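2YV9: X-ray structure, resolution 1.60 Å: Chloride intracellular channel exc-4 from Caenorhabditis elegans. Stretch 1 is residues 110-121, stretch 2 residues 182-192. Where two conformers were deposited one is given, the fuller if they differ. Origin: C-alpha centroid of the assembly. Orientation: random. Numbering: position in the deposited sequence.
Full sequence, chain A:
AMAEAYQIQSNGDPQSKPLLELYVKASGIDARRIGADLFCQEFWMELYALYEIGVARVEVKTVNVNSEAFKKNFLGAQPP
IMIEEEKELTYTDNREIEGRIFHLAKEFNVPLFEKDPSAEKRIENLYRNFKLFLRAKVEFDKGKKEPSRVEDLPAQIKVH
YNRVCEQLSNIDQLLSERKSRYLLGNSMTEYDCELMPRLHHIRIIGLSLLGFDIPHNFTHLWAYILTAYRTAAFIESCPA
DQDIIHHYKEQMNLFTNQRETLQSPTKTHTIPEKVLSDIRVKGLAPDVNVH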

# COMPACT_ATOMS: atom_id res chain seq x y z
N VAL A 110 9.64 13.93 17.23
CA VAL A 110 8.78 14.70 16.35
C VAL A 110 7.34 14.25 16.51
O VAL A 110 7.06 13.07 16.47
CB VAL A 110 9.18 14.52 14.90
CG1 VAL A 110 8.32 15.39 14.00
CG2 VAL A 110 10.71 14.82 14.75
N PRO A 111 6.42 15.18 16.78
CA PRO A 111 5.03 14.86 17.06
C PRO A 111 4.18 14.65 15.81
O PRO A 111 3.06 15.16 15.70
CB PRO A 111 4.55 16.12 17.80
CG PRO A 111 5.25 17.17 17.17
CD PRO A 111 6.66 16.63 16.92
N LEU A 112 4.70 13.85 14.90
CA LEU A 112 4.07 13.69 13.59
C LEU A 112 2.95 12.66 13.57
O LEU A 112 2.07 12.74 12.70
CB LEU A 112 5.15 13.34 12.58
CG LEU A 112 4.81 13.15 11.10
CD1 LEU A 112 4.16 14.37 10.47
CD2 LEU A 112 6.09 12.76 10.30
N PHE A 113 2.98 11.69 14.48
CA PHE A 113 1.99 10.63 14.49
C PHE A 113 1.23 10.62 15.77
O PHE A 113 1.84 10.64 16.87
CB PHE A 113 2.61 9.27 14.29
CG PHE A 113 3.18 9.08 12.93
CD1 PHE A 113 2.39 8.63 11.89
CD2 PHE A 113 4.50 9.39 12.68
CE1 PHE A 113 2.93 8.46 10.65
CE2 PHE A 113 5.05 9.25 11.44
CZ PHE A 113 4.27 8.79 10.42
N GLU A 114 -0.08 10.57 15.60
CA GLU A 114 -1.04 10.45 16.71
C GLU A 114 -2.16 9.51 16.30
O GLU A 114 -2.27 9.15 15.13
CB GLU A 114 -1.62 11.81 17.05
CG GLU A 114 -0.66 12.82 17.53
CD GLU A 114 -0.02 12.48 18.84
OE1 GLU A 114 -0.53 11.58 19.56
OE2 GLU A 114 1.00 13.11 19.13
N LYS A 115 -2.94 9.05 17.26
CA LYS A 115 -4.14 8.25 16.99
C LYS A 115 -5.39 9.02 17.40
O LYS A 115 -5.49 9.56 18.49
CB LYS A 115 -4.09 6.89 17.68
CG LYS A 115 -3.30 5.84 16.92
CD LYS A 115 -4.04 5.37 15.66
CE LYS A 115 -3.20 4.39 14.84
NZ LYS A 115 -3.40 4.56 13.37
N ASP A 116 -6.33 9.13 16.47
CA ASP A 116 -7.52 9.91 16.72
C ASP A 116 -8.62 9.31 15.87
O ASP A 116 -8.61 9.47 14.63
CB ASP A 116 -7.31 11.35 16.38
CG ASP A 116 -8.52 12.20 16.68
OD1 ASP A 116 -9.61 11.63 16.93
OD2 ASP A 116 -8.39 13.43 16.63
N PRO A 117 -9.55 8.59 16.50
CA PRO A 117 -10.59 7.92 15.71
C PRO A 117 -11.67 8.91 15.21
O PRO A 117 -12.30 8.65 14.19
CB PRO A 117 -11.17 6.90 16.69
CG PRO A 117 -11.00 7.56 18.03
CD PRO A 117 -9.70 8.33 17.94
N SER A 118 -11.80 10.07 15.85
CA SER A 118 -12.64 11.14 15.33
C SER A 118 -12.13 11.54 13.95
O SER A 118 -12.89 11.59 12.99
CB SER A 118 -12.64 12.35 16.27
OG SER A 118 -13.09 13.52 15.59
N ALA A 119 -10.84 11.81 13.87
CA ALA A 119 -10.22 12.31 12.63
C ALA A 119 -10.29 11.26 11.52
O ALA A 119 -10.60 11.56 10.35
CB ALA A 119 -8.79 12.68 12.89
N GLU A 120 -9.98 10.01 11.88
CA GLU A 120 -9.95 8.90 10.91
C GLU A 120 -11.31 8.64 10.27
O GLU A 120 -11.40 8.25 9.10
CB GLU A 120 -9.47 7.59 11.56
CG GLU A 120 -8.01 7.62 11.91
CD GLU A 120 -7.44 6.34 12.47
OE1 GLU A 120 -8.18 5.34 12.58
OE2 GLU A 120 -6.23 6.34 12.76
N LYS A 121 -12.36 8.79 11.07
CA LYS A 121 -13.71 8.62 10.54
C LYS A 121 -14.13 9.81 9.65
O LYS A 121 -14.77 9.64 8.62
CB LYS A 121 -14.71 8.44 11.70
CG LYS A 121 -14.58 7.10 12.41
CD LYS A 121 -15.44 7.05 13.69
CE LYS A 121 -14.73 6.33 14.84
NZ LYS A 121 -15.24 6.78 16.18
N TYR A 182 -3.56 23.01 12.86
CA TYR A 182 -3.70 21.72 12.18
C TYR A 182 -4.89 20.97 12.78
O TYR A 182 -5.56 21.50 13.67
CB TYR A 182 -2.34 20.95 12.18
CG TYR A 182 -1.27 21.68 11.35
CD1 TYR A 182 -1.20 21.49 9.95
CD2 TYR A 182 -0.37 22.55 11.93
CE1 TYR A 182 -0.27 22.17 9.17
CE2 TYR A 182 0.58 23.24 11.16
CZ TYR A 182 0.62 23.04 9.76
OH TYR A 182 1.54 23.69 8.98
N LEU A 183 -5.21 19.77 12.29
CA LEU A 183 -6.43 19.10 12.64
C LEU A 183 -6.44 18.72 14.11
O LEU A 183 -7.49 18.78 14.74
CB LEU A 183 -6.65 17.86 11.76
CG LEU A 183 -8.00 17.17 11.78
CD1 LEU A 183 -9.11 18.09 11.32
CD2 LEU A 183 -7.96 15.93 10.90
N LEU A 184 -5.29 18.33 14.64
CA LEU A 184 -5.20 17.86 16.05
C LEU A 184 -4.53 18.79 17.03
O LEU A 184 -4.56 18.54 18.25
CB LEU A 184 -4.44 16.56 16.08
CG LEU A 184 -5.23 15.29 15.84
CD1 LEU A 184 -6.01 15.30 14.52
CD2 LEU A 184 -4.25 14.10 15.98
N GLY A 185 -3.90 19.84 16.54
CA GLY A 185 -3.13 20.73 17.38
C GLY A 185 -2.27 21.65 16.56
O GLY A 185 -2.62 21.95 15.38
N ASN A 186 -1.19 22.12 17.18
CA ASN A 186 -0.32 23.11 16.57
C ASN A 186 0.68 22.55 15.55
O ASN A 186 1.34 23.33 14.85
CB ASN A 186 0.46 23.82 17.67
CG ASN A 186 1.10 25.10 17.19
OD1 ASN A 186 2.32 25.28 17.29
ND2 ASN A 186 0.28 26.01 16.66
N SER A 187 0.79 21.22 15.48
CA SER A 187 1.81 20.54 14.70
C SER A 187 1.13 19.69 13.63
O SER A 187 0.05 19.10 13.86
CB SER A 187 2.64 19.60 15.56
OG SER A 187 3.63 20.31 16.24
N MET A 188 1.77 19.65 12.47
CA MET A 188 1.27 18.79 11.38
C MET A 188 1.39 17.34 11.79
O MET A 188 2.42 16.94 12.31
CB MET A 188 2.09 19.03 10.11
CG MET A 188 1.49 18.36 8.87
SD MET A 188 2.51 18.55 7.39
CE MET A 188 3.80 17.38 7.73
N THR A 189 0.35 16.53 11.53
CA THR A 189 0.37 15.12 11.83
C THR A 189 0.01 14.33 10.57
O THR A 189 -0.35 14.91 9.55
CB THR A 189 -0.64 14.74 12.95
OG1 THR A 189 -2.00 14.98 12.55
CG2 THR A 189 -0.31 15.49 14.27
N GLU A 190 0.05 13.00 10.68
CA GLU A 190 -0.32 12.14 9.56
C GLU A 190 -1.75 12.43 9.06
O GLU A 190 -2.03 12.37 7.85
CB GLU A 190 -0.10 10.66 9.88
CG GLU A 190 -1.32 9.90 10.49
CD GLU A 190 -1.41 10.02 11.97
OE1 GLU A 190 -2.10 9.14 12.59
OE2 GLU A 190 -0.82 10.97 12.52
N TYR A 191 -2.66 12.83 9.96
CA TYR A 191 -4.01 13.14 9.55
C TYR A 191 -4.08 14.34 8.61
O TYR A 191 -4.89 14.35 7.69
CB TYR A 191 -4.91 13.30 10.73
CG TYR A 191 -5.00 12.01 11.53
CD1 TYR A 191 -5.49 10.86 10.97
CD2 TYR A 191 -4.63 11.99 12.88
CE1 TYR A 191 -5.60 9.69 11.70
CE2 TYR A 191 -4.69 10.81 13.61
CZ TYR A 191 -5.22 9.66 13.02
OH TYR A 191 -5.36 8.46 13.70
N ASP A 192 -3.23 15.36 8.81
CA ASP A 192 -3.10 16.46 7.85
C ASP A 192 -2.56 15.99 6.54
O ASP A 192 -2.94 16.51 5.47
CB ASP A 192 -2.18 17.49 8.40
CG ASP A 192 -2.69 17.98 9.78
OD1 ASP A 192 -3.83 18.49 9.85
OD2 ASP A 192 -1.98 17.78 10.79

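The shortest hydrogen bond across the contact runs from Y191 OH to E120 OE2, at a very short 2.5 Å. The same hydroxyl accepts from the backbone: D116 N lies 3.0 Å from Y191 OH, with an N-H...O angle of 153°. Because the phenol donates to the carboxylate and accepts from the amide, one side-chain atom ties the loop before the stretch 1 helix to that helix's first turn. E120 OE2 is also 3.4 Å from K115 NZ, a salt bridge whose hydrogen bond is weak, so the carboxylate oxygen that accepts the phenol's hydrogen bond also faces a lysine of its own stretch.

E190 provides the second polar centre. Its backbone N donates to L112 O at 2.9 Å; the angle of 133° is well short of linear. Its side chain reaches back to the same loop, where E114 N donates to E190 OE2 at 3.2 Å and 167°, a longer but much straighter bond. The other carboxylate oxygen, E190 OE1, lies only 2.5 Å from E114 O. Two oxygens this close suggest a protonated acid, though the coordinates do not settle the point. L112 O has a further neighbour in T189 CA at 3.1 Å, a CA-H...O contact with an angle of 126° at the hydrogen, and here the backbones come close, with the CA atoms of L112 and T189 4.3 Å apart.

Bonds within each stretch help define these segments. D116 caps the stretch 1 helix through OD1, which accepts weakly from S118 N at 2.9 Å and A119 N at 3.3 Å. T189 caps the other helix, its OG1 accepting weakly from Y191 N at 3.4 Å, while T189 N donates to D192 OD2 at 2.7 Å and 166°.

Apolar packing accompanies the polar contacts. Y191 has the largest covered area of any residue here, 99 Å². A119 CB sits over one face of its ring, 4.2 Å from the centroid and 13° off the normal, good geometry for a CH-pi contact. The same methyl meets L183 CD2 at 3.9 Å and L184 CD1 at 4.2 Å, making A119 a small apolar hub. L184 also reaches the loop, with its CD2 3.6 Å from E114 CB. Farther along, L112 CD1 approaches M188 CE at 4.1 Å, and P111 CG touches S187 OG at 3.7 Å near the exposed margin. Altogether the two stretches bury 637 Å², both sides summed.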